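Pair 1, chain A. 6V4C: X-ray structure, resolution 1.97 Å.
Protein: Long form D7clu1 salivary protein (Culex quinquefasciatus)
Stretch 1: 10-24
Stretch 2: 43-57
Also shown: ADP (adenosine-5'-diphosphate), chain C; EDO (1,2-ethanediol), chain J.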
# COMPACT_ATOMS: atom_id res chain seq x y z
N GLU A 10 -5.71 -2.89 -1.13
CA GLU A 10 -5.02 -2.27 -2.26
C GLU A 10 -5.33 -0.79 -2.39
O GLU A 10 -4.49 -0.10 -2.53
CB GLU A 10 -5.30 -2.97 -3.54
CG GLU A 10 -4.95 -4.38 -3.56
CD GLU A 10 -5.33 -5.10 -4.81
OE1 GLU A 10 -6.38 -5.37 -5.00
OE2 GLU A 10 -4.54 -5.33 -5.53
N VAL A 11 -6.55 -0.36 -2.25
CA VAL A 11 -6.82 1.08 -2.38
C VAL A 11 -6.24 1.83 -1.22
O VAL A 11 -5.69 2.74 -1.42
CB VAL A 11 -8.29 1.35 -2.56
CG1 VAL A 11 -8.56 2.79 -2.64
CG2 VAL A 11 -8.89 0.56 -3.65
N ALA A 12 -6.35 1.28 -0.02
CA ALA A 12 -5.79 1.97 1.14
C ALA A 12 -4.28 2.08 1.04
O ALA A 12 -3.70 3.10 1.42
CB ALA A 12 -6.21 1.25 2.43
N PHE A 13 -3.62 1.03 0.54
CA PHE A 13 -2.18 1.10 0.33
C PHE A 13 -1.82 2.21 -0.65
O PHE A 13 -0.90 3.00 -0.40
CB PHE A 13 -1.65 -0.24 -0.17
CG PHE A 13 -0.14 -0.29 -0.29
CD1 PHE A 13 0.50 0.11 -1.45
CD2 PHE A 13 0.63 -0.75 0.77
CE1 PHE A 13 1.88 0.07 -1.56
CE2 PHE A 13 2.01 -0.79 0.67
CZ PHE A 13 2.63 -0.39 -0.49
N GLU A 14 -2.53 2.29 -1.78
CA GLU A 14 -2.20 3.30 -2.78
C GLU A 14 -2.55 4.70 -2.31
O GLU A 14 -1.80 5.65 -2.57
CB GLU A 14 -2.89 2.97 -4.11
CG GLU A 14 -2.49 1.62 -4.70
CD GLU A 14 -1.03 1.54 -5.09
OE1 GLU A 14 -0.40 2.59 -5.31
OE2 GLU A 14 -0.50 0.41 -5.18
N GLU A 15 -3.67 4.86 -1.61
CA GLU A 15 -4.05 6.17 -1.10
C GLU A 15 -2.99 6.70 -0.13
O GLU A 15 -2.58 7.86 -0.22
CB GLU A 15 -5.41 6.11 -0.41
CG GLU A 15 -5.85 7.46 0.17
CD GLU A 15 -6.99 7.33 1.17
OE1 GLU A 15 -8.11 7.80 0.86
OE2 GLU A 15 -6.77 6.77 2.26
N ALA A 16 -2.55 5.85 0.80
CA ALA A 16 -1.56 6.28 1.79
C ALA A 16 -0.24 6.66 1.12
O ALA A 16 0.42 7.61 1.54
CB ALA A 16 -1.34 5.17 2.82
N LYS A 17 0.15 5.92 0.08
CA LYS A 17 1.39 6.24 -0.62
C LYS A 17 1.32 7.61 -1.28
O LYS A 17 2.28 8.38 -1.24
CB LYS A 17 1.69 5.15 -1.66
CG LYS A 17 2.99 5.36 -2.41
CD LYS A 17 3.14 4.33 -3.51
CE LYS A 17 4.34 4.65 -4.40
NZ LYS A 17 4.53 3.61 -5.44
N CYS A 18 0.18 7.93 -1.91
CA CYS A 18 0.02 9.26 -2.50
C CYS A 18 0.03 10.34 -1.43
O CYS A 18 0.64 11.40 -1.61
CB CYS A 18 -1.27 9.33 -3.31
SG CYS A 18 -1.21 8.50 -4.91
N MET A 19 -0.64 10.09 -0.30
CA MET A 19 -0.66 11.08 0.78
C MET A 19 0.73 11.33 1.33
O MET A 19 1.10 12.48 1.58
CB MET A 19 -1.61 10.62 1.89
CG MET A 19 -3.06 10.47 1.47
SD MET A 19 -4.14 10.24 2.89
CE MET A 19 -3.63 11.66 3.86
N GLU A 20 1.52 10.27 1.52
CA GLU A 20 2.89 10.44 2.01
C GLU A 20 3.74 11.23 1.02
O GLU A 20 4.57 12.05 1.42
CB GLU A 20 3.52 9.08 2.28
CG GLU A 20 2.96 8.35 3.49
CD GLU A 20 3.68 7.04 3.76
OE1 GLU A 20 3.22 6.27 4.63
OE2 GLU A 20 4.70 6.78 3.09
N ASP A 21 3.55 10.98 -0.28
CA ASP A 21 4.39 11.62 -1.28
C ASP A 21 4.07 13.09 -1.50
O ASP A 21 4.90 13.81 -2.07
CB ASP A 21 4.29 10.87 -2.61
CG ASP A 21 5.04 9.55 -2.61
OD1 ASP A 21 5.76 9.27 -1.63
OD2 ASP A 21 4.92 8.80 -3.60
N HIS A 22 2.91 13.56 -1.05
CA HIS A 22 2.44 14.90 -1.40
C HIS A 22 2.02 15.78 -0.23
O HIS A 22 1.89 17.00 -0.43
CB HIS A 22 1.28 14.83 -2.41
CG HIS A 22 1.71 14.42 -3.78
ND1 HIS A 22 0.93 13.61 -4.59
CD2 HIS A 22 2.82 14.71 -4.50
CE1 HIS A 22 1.55 13.42 -5.74
NE2 HIS A 22 2.69 14.08 -5.71
N PHE A 23 1.80 15.24 0.97
CA PHE A 23 1.26 16.07 2.04
C PHE A 23 2.27 17.07 2.58
O PHE A 23 1.87 18.11 3.12
CB PHE A 23 0.65 15.21 3.16
CG PHE A 23 1.63 14.76 4.20
CD1 PHE A 23 2.72 13.99 3.86
CD2 PHE A 23 1.43 15.08 5.54
CE1 PHE A 23 3.62 13.56 4.82
CE2 PHE A 23 2.32 14.65 6.50
CZ PHE A 23 3.42 13.90 6.15
N GLY A 24 3.57 16.80 2.44
CA GLY A 24 4.58 17.78 2.82
C GLY A 24 4.57 18.16 4.28
O GLY A 24 4.72 19.35 4.61
N GLY A 43 -2.97 24.29 -1.44
CA GLY A 43 -1.89 24.24 -2.41
C GLY A 43 -1.55 22.89 -3.00
O GLY A 43 -1.56 22.72 -4.22
N LYS A 44 -1.25 21.91 -2.15
CA LYS A 44 -0.73 20.63 -2.60
C LYS A 44 -1.81 19.67 -3.09
O LYS A 44 -1.47 18.59 -3.58
CB LYS A 44 0.05 19.96 -1.47
CG LYS A 44 0.97 20.88 -0.69
CD LYS A 44 1.35 20.24 0.64
CE LYS A 44 2.06 21.22 1.56
NZ LYS A 44 3.51 21.35 1.24
N THR A 45 -3.09 20.03 -2.98
CA THR A 45 -4.16 19.08 -3.28
C THR A 45 -4.21 18.72 -4.76
O THR A 45 -4.62 17.60 -5.10
CB THR A 45 -5.50 19.64 -2.80
OG1 THR A 45 -5.39 20.02 -1.42
CG2 THR A 45 -6.60 18.60 -2.93
N ALA A 46 -3.79 19.63 -5.64
CA ALA A 46 -3.93 19.40 -7.07
C ALA A 46 -3.16 18.16 -7.52
O ALA A 46 -3.73 17.26 -8.15
CB ALA A 46 -3.48 20.64 -7.85
N CYS A 47 -1.87 18.09 -7.20
CA CYS A 47 -1.06 16.95 -7.62
C CYS A 47 -1.30 15.71 -6.78
O CYS A 47 -0.91 14.61 -7.20
CB CYS A 47 0.42 17.31 -7.65
SG CYS A 47 0.89 18.51 -8.93
N TYR A 48 -1.92 15.84 -5.61
CA TYR A 48 -2.32 14.66 -4.85
C TYR A 48 -3.44 13.92 -5.56
O TYR A 48 -3.43 12.69 -5.65
CB TYR A 48 -2.74 15.04 -3.43
CG TYR A 48 -3.53 13.95 -2.75
CD1 TYR A 48 -2.89 12.80 -2.28
CD2 TYR A 48 -4.91 14.05 -2.58
CE1 TYR A 48 -3.60 11.79 -1.66
CE2 TYR A 48 -5.63 13.04 -1.96
CZ TYR A 48 -4.97 11.91 -1.51
OH TYR A 48 -5.67 10.91 -0.89
N VAL A 49 -4.43 14.66 -6.06
CA VAL A 49 -5.54 14.04 -6.78
C VAL A 49 -5.04 13.31 -8.02
O VAL A 49 -5.51 12.22 -8.35
CB VAL A 49 -6.62 15.09 -7.12
CG1 VAL A 49 -7.71 14.48 -7.97
CG2 VAL A 49 -7.20 15.67 -5.84
N LYS A 50 -4.07 13.91 -8.72
CA LYS A 50 -3.49 13.26 -9.89
C LYS A 50 -2.86 11.93 -9.52
O LYS A 50 -3.09 10.91 -10.19
CB LYS A 50 -2.46 14.19 -10.55
CG LYS A 50 -1.71 13.55 -11.71
CD LYS A 50 -0.62 14.46 -12.24
CE LYS A 50 0.15 13.79 -13.37
NZ LYS A 50 1.23 14.66 -13.89
N CYS A 51 -2.05 11.92 -8.46
CA CYS A 51 -1.49 10.66 -7.96
C CYS A 51 -2.60 9.66 -7.65
O CYS A 51 -2.51 8.49 -8.04
CB CYS A 51 -0.67 10.95 -6.70
SG CYS A 51 0.20 9.53 -5.97
N LEU A 52 -3.66 10.12 -6.99
CA LEU A 52 -4.70 9.21 -6.52
C LEU A 52 -5.47 8.58 -7.68
O LEU A 52 -5.73 7.37 -7.67
CB LEU A 52 -5.65 9.95 -5.58
CG LEU A 52 -6.64 9.09 -4.79
CD1 LEU A 52 -5.90 8.23 -3.77
CD2 LEU A 52 -7.68 9.96 -4.10
N VAL A 53 -5.85 9.38 -8.68
CA VAL A 53 -6.67 8.85 -9.76
C VAL A 53 -5.87 7.93 -10.67
O VAL A 53 -6.42 6.97 -11.23
CB VAL A 53 -7.38 9.98 -10.54
CG1 VAL A 53 -8.33 10.74 -9.63
CG2 VAL A 53 -6.37 10.92 -11.17
N GLU A 54 -4.58 8.19 -10.85
CA GLU A 54 -3.74 7.27 -11.61
C GLU A 54 -3.53 5.97 -10.84
O GLU A 54 -3.64 4.88 -11.41
CB GLU A 54 -2.41 7.93 -11.96
CG GLU A 54 -2.54 9.19 -12.81
CD GLU A 54 -1.19 9.79 -13.19
OE1 GLU A 54 -0.92 9.94 -14.40
OE2 GLU A 54 -0.40 10.12 -12.27
N ALA A 55 -3.24 6.07 -9.54
CA ALA A 55 -3.01 4.87 -8.74
C ALA A 55 -4.27 4.01 -8.63
O ALA A 55 -4.17 2.78 -8.55
CB ALA A 55 -2.51 5.26 -7.35
N LEU A 56 -5.44 4.63 -8.65
CA LEU A 56 -6.70 3.90 -8.57
C LEU A 56 -7.24 3.50 -9.94
O LEU A 56 -8.34 2.96 -10.03
CB LEU A 56 -7.75 4.70 -7.80
CG LEU A 56 -7.40 5.09 -6.36
CD1 LEU A 56 -8.63 5.55 -5.60
CD2 LEU A 56 -6.70 3.95 -5.65
N GLY A 57 -6.48 3.75 -11.01
CA GLY A 57 -6.92 3.37 -12.33
C GLY A 57 -8.02 4.22 -12.91
O GLY A 57 -8.67 3.81 -13.88
PB ADP C . -11.49 4.55 10.24
O1B ADP C . -12.48 3.84 10.88
O2B ADP C . -11.28 5.86 10.74
O3B ADP C . -11.68 4.58 8.88
PA ADP C . -8.85 4.56 11.45
O1A ADP C . -8.68 4.28 12.91
O2A ADP C . -8.85 5.96 11.24
O3A ADP C . -10.13 3.95 10.85
O5' ADP C . -8.01 3.90 10.36
C5' ADP C . -8.27 4.09 8.99
C4' ADP C . -7.05 3.82 8.14
O4' ADP C . -6.91 2.45 7.84
C3' ADP C . -7.04 4.35 6.73
O3' ADP C . -6.62 5.68 6.66
C2' ADP C . -6.17 3.39 5.93
O2' ADP C . -4.93 3.92 5.72
C1' ADP C . -5.96 2.26 6.88
N9 ADP C . -6.14 0.96 6.34
C8 ADP C . -7.24 0.53 5.73
N7 ADP C . -7.20 -0.68 5.37
C5 ADP C . -5.98 -1.11 5.75
C6 ADP C . -5.32 -2.33 5.64
N6 ADP C . -5.81 -3.39 5.09
N1 ADP C . -4.11 -2.42 6.12
C2 ADP C . -3.57 -1.37 6.65
N3 ADP C . -4.09 -0.20 6.82
C4 ADP C . -5.31 -0.11 6.35
C1 EDO J . 5.19 1.59 -2.72
O1 EDO J . 5.81 0.99 -1.58
C2 EDO J . 5.35 0.70 -3.95
O2 EDO J . 4.12 0.58 -4.67

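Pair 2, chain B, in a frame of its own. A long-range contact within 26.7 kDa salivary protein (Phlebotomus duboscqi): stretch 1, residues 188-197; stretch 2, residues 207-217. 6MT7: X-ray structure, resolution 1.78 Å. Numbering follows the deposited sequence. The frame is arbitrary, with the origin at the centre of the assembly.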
# COMPACT_ATOMS: atom_id res chain seq x y z
N GLU B 188 -1.20 -13.58 -14.13
CA GLU B 188 -1.70 -13.46 -15.50
C GLU B 188 -3.12 -12.91 -15.53
O GLU B 188 -3.46 -12.07 -16.37
CB GLU B 188 -1.65 -14.81 -16.20
CG GLU B 188 -0.26 -15.21 -16.63
CD GLU B 188 0.28 -14.30 -17.71
OE1 GLU B 188 1.34 -13.68 -17.46
OE2 GLU B 188 -0.34 -14.21 -18.80
N GLN B 189 -3.98 -13.38 -14.62
CA GLN B 189 -5.34 -12.88 -14.59
C GLN B 189 -5.36 -11.40 -14.24
O GLN B 189 -6.02 -10.60 -14.91
CB GLN B 189 -6.18 -13.69 -13.60
CG GLN B 189 -6.51 -15.09 -14.14
CD GLN B 189 -6.72 -16.11 -13.04
OE1 GLN B 189 -7.01 -15.76 -11.91
NE2 GLN B 189 -6.57 -17.39 -13.38
N PHE B 190 -4.61 -11.01 -13.21
CA PHE B 190 -4.60 -9.60 -12.84
C PHE B 190 -4.06 -8.74 -13.98
O PHE B 190 -4.62 -7.68 -14.28
CB PHE B 190 -3.78 -9.38 -11.58
CG PHE B 190 -3.95 -8.02 -11.00
CD1 PHE B 190 -5.05 -7.73 -10.19
CD2 PHE B 190 -3.05 -7.01 -11.28
CE1 PHE B 190 -5.23 -6.44 -9.66
CE2 PHE B 190 -3.22 -5.73 -10.76
CZ PHE B 190 -4.31 -5.45 -9.96
N ALA B 191 -2.96 -9.19 -14.61
CA ALA B 191 -2.42 -8.46 -15.75
C ALA B 191 -3.45 -8.29 -16.86
O ALA B 191 -3.51 -7.24 -17.50
CB ALA B 191 -1.18 -9.18 -16.31
N SER B 192 -4.26 -9.33 -17.11
CA SER B 192 -5.28 -9.20 -18.14
C SER B 192 -6.32 -8.14 -17.77
O SER B 192 -6.82 -7.44 -18.66
CB SER B 192 -5.96 -10.56 -18.41
OG SER B 192 -6.84 -10.93 -17.36
N CYS B 193 -6.63 -7.99 -16.48
CA CYS B 193 -7.55 -6.93 -16.07
C CYS B 193 -6.94 -5.55 -16.28
O CYS B 193 -7.62 -4.63 -16.73
CB CYS B 193 -7.93 -7.11 -14.60
SG CYS B 193 -8.84 -8.63 -14.32
N VAL B 194 -5.66 -5.39 -15.94
CA VAL B 194 -4.96 -4.12 -16.18
C VAL B 194 -5.02 -3.77 -17.66
O VAL B 194 -5.40 -2.65 -18.04
CB VAL B 194 -3.51 -4.21 -15.68
CG1 VAL B 194 -2.68 -3.00 -16.11
CG2 VAL B 194 -3.49 -4.37 -14.17
N LYS B 195 -4.68 -4.73 -18.52
CA LYS B 195 -4.68 -4.48 -19.95
C LYS B 195 -6.08 -4.13 -20.45
O LYS B 195 -6.24 -3.21 -21.26
CB LYS B 195 -4.13 -5.69 -20.69
CG LYS B 195 -4.09 -5.51 -22.19
CD LYS B 195 -3.26 -6.59 -22.85
CE LYS B 195 -3.10 -6.34 -24.34
NZ LYS B 195 -2.38 -7.48 -25.00
N ALA B 196 -7.10 -4.84 -19.98
CA ALA B 196 -8.46 -4.56 -20.41
C ALA B 196 -8.92 -3.18 -19.95
O ALA B 196 -9.83 -2.60 -20.57
CB ALA B 196 -9.42 -5.63 -19.88
N SER B 197 -8.32 -2.64 -18.90
CA SER B 197 -8.65 -1.32 -18.39
C SER B 197 -7.74 -0.25 -18.99
O SER B 197 -8.09 0.93 -19.02
CB SER B 197 -8.56 -1.30 -16.86
OG SER B 197 -9.33 -2.34 -16.28
N ASP B 207 -14.30 0.66 -12.57
CA ASP B 207 -15.35 -0.33 -12.76
C ASP B 207 -14.86 -1.53 -13.56
O ASP B 207 -15.22 -2.67 -13.27
CB ASP B 207 -16.56 0.31 -13.44
CG ASP B 207 -17.45 1.04 -12.47
OD1 ASP B 207 -16.96 1.45 -11.39
OD2 ASP B 207 -18.64 1.22 -12.78
N THR B 208 -14.05 -1.28 -14.59
CA THR B 208 -13.55 -2.38 -15.40
C THR B 208 -12.64 -3.29 -14.59
O THR B 208 -12.76 -4.52 -14.67
CB THR B 208 -12.84 -1.84 -16.65
OG1 THR B 208 -13.72 -0.95 -17.34
CG2 THR B 208 -12.47 -2.98 -17.59
N MSE B 209 -11.77 -2.72 -13.77
CA MSE B 209 -10.95 -3.54 -12.88
C MSE B 209 -11.78 -4.36 -11.91
O MSE B 209 -11.55 -5.56 -11.73
CB MSE B 209 -9.94 -2.66 -12.09
CG MSE B 209 -8.91 -2.00 -12.99
SE MSE B 209 -7.57 -3.32 -13.59
CE MSE B 209 -7.06 -3.97 -11.86
N TYR B 210 -12.75 -3.70 -11.28
CA TYR B 210 -13.62 -4.38 -10.33
C TYR B 210 -14.33 -5.56 -10.99
O TYR B 210 -14.28 -6.69 -10.49
CB TYR B 210 -14.64 -3.38 -9.77
CG TYR B 210 -15.55 -3.92 -8.68
CD1 TYR B 210 -16.65 -4.72 -9.00
CD2 TYR B 210 -15.32 -3.62 -7.34
CE1 TYR B 210 -17.48 -5.22 -8.01
CE2 TYR B 210 -16.16 -4.11 -6.35
CZ TYR B 210 -17.23 -4.91 -6.69
OH TYR B 210 -18.06 -5.39 -5.70
N ASN B 211 -15.00 -5.32 -12.12
CA ASN B 211 -15.78 -6.37 -12.77
C ASN B 211 -14.88 -7.48 -13.29
O ASN B 211 -15.28 -8.65 -13.29
CB ASN B 211 -16.61 -5.78 -13.90
CG ASN B 211 -17.70 -4.85 -13.39
OD1 ASN B 211 -18.21 -5.04 -12.29
ND2 ASN B 211 -18.05 -3.85 -14.18
N CYS B 212 -13.67 -7.13 -13.73
CA CYS B 212 -12.76 -8.14 -14.26
C CYS B 212 -12.24 -9.05 -13.16
O CYS B 212 -12.18 -10.28 -13.33
CB CYS B 212 -11.59 -7.47 -14.99
SG CYS B 212 -10.38 -8.62 -15.68
N VAL B 213 -11.85 -8.48 -12.01
CA VAL B 213 -11.39 -9.30 -10.90
C VAL B 213 -12.52 -10.21 -10.42
O VAL B 213 -12.32 -11.40 -10.17
CB VAL B 213 -10.83 -8.42 -9.77
CG1 VAL B 213 -10.60 -9.24 -8.50
CG2 VAL B 213 -9.52 -7.74 -10.19
N GLU B 214 -13.72 -9.65 -10.29
CA GLU B 214 -14.85 -10.44 -9.81
C GLU B 214 -15.18 -11.58 -10.76
O GLU B 214 -15.58 -12.66 -10.32
CB GLU B 214 -16.07 -9.54 -9.61
CG GLU B 214 -17.21 -10.22 -8.88
CD GLU B 214 -18.32 -9.25 -8.51
OE1 GLU B 214 -18.71 -8.43 -9.38
OE2 GLU B 214 -18.78 -9.29 -7.36
N LYS B 215 -15.02 -11.36 -12.06
CA LYS B 215 -15.26 -12.42 -13.03
C LYS B 215 -14.28 -13.57 -12.85
O LYS B 215 -14.65 -14.74 -12.99
CB LYS B 215 -15.20 -11.86 -14.45
CG LYS B 215 -15.57 -12.87 -15.52
CD LYS B 215 -16.75 -12.39 -16.35
CE LYS B 215 -17.14 -13.41 -17.42
NZ LYS B 215 -18.36 -14.18 -17.04
N HIS B 216 -13.02 -13.26 -12.52
CA HIS B 216 -12.03 -14.32 -12.33
C HIS B 216 -12.31 -15.12 -11.06
O HIS B 216 -12.21 -16.35 -11.06
CB HIS B 216 -10.62 -13.73 -12.30
CG HIS B 216 -10.13 -13.29 -13.64
ND1 HIS B 216 -10.01 -14.16 -14.71
CD2 HIS B 216 -9.73 -12.08 -14.09
CE1 HIS B 216 -9.56 -13.50 -15.76
NE2 HIS B 216 -9.38 -12.24 -15.41
N ASN B 217 -12.66 -14.43 -9.97
CA ASN B 217 -13.00 -15.12 -8.73
C ASN B 217 -14.02 -14.29 -7.97
O ASN B 217 -13.72 -13.16 -7.55
CB ASN B 217 -11.75 -15.37 -7.87
CG ASN B 217 -12.04 -16.27 -6.68
OD1 ASN B 217 -12.79 -15.91 -5.78
ND2 ASN B 217 -11.44 -17.46 -6.67
O HOH W 1 -9.62 -11.02 -18.21

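A disulfide can fix the register of two helices and leave the flanking positions free to vary, and the two salivary proteins compared here illustrate the point. In both pairs two helices run nearly antiparallel, with axes 9.1 Å apart at 154° in pair 1 and 9.0 Å apart at 150° in pair 2. The N, CA and C atoms of 14 central residues superpose with an RMSD of 0.6 Å.

The constant element is the cystine. C18(A) matches C193(B), and C51(A) matches C212(B). The SG atoms of C18(A) and C51(A) lie 2.0 Å apart, those of C193(B) and C212(B) 2.1 Å, with chi3 of -85° and -77°. Even the rotamers agree: m on the first helix, t on the second. In each pair the first cysteine is also a knob, seated among four residues of the opposing helix at matching positions: C51(A), A55(A), L52(A) and Y48(A) in pair 1, C212(B), H216(B), V213(B) and M209(B) in pair 2.

Around this fixed point the solutions diverge. Y48(A) and M209(B), a selenomethionine, start sideways and bring their ends nearer the partner helix. The tyrosine is itself a knob among M19(A), C18(A), H22(A) and E15(A); its CE1 lies 3.4 Å from CG of M19(A), while its buried OH finds no polar partner. The flexible M209(B) instead places SE 3.9 Å from CB of C193(B) and CE 3.7 Å from CZ of F190(B). That phenylalanine matches E15(A), so the aromatic ring is on the second helix in pair 1 and on the first in pair 2. At the next matched position, L52(A) brings CD1 to 3.8 Å from CA of E15(A), whereas the shorter V213(B) has CG2 4.5 Å from CD1 of F190(B).

Histidine changes sides as well. At one end, H22(A) packs its ring against the second helix, with CE1 3.5 Å from CB of C51(A); its counterpart, S197(B), donates from OG to O of C193(B) at 2.9 Å, and the same OG lies 3.3 Å from CG of M209(B). At the other end, small A55(A) meets E14(A), CB to OE1 at 4.0 Å, but its match H216(B) offers a ring face to Q189(B), whose CB lies 3.8 Å from the ring centroid in a CH-pi contact. NE2 of H216(B) also makes a weak 3.5 Å hydrogen bond to OG of S192(B), and a water bridges the same two atoms.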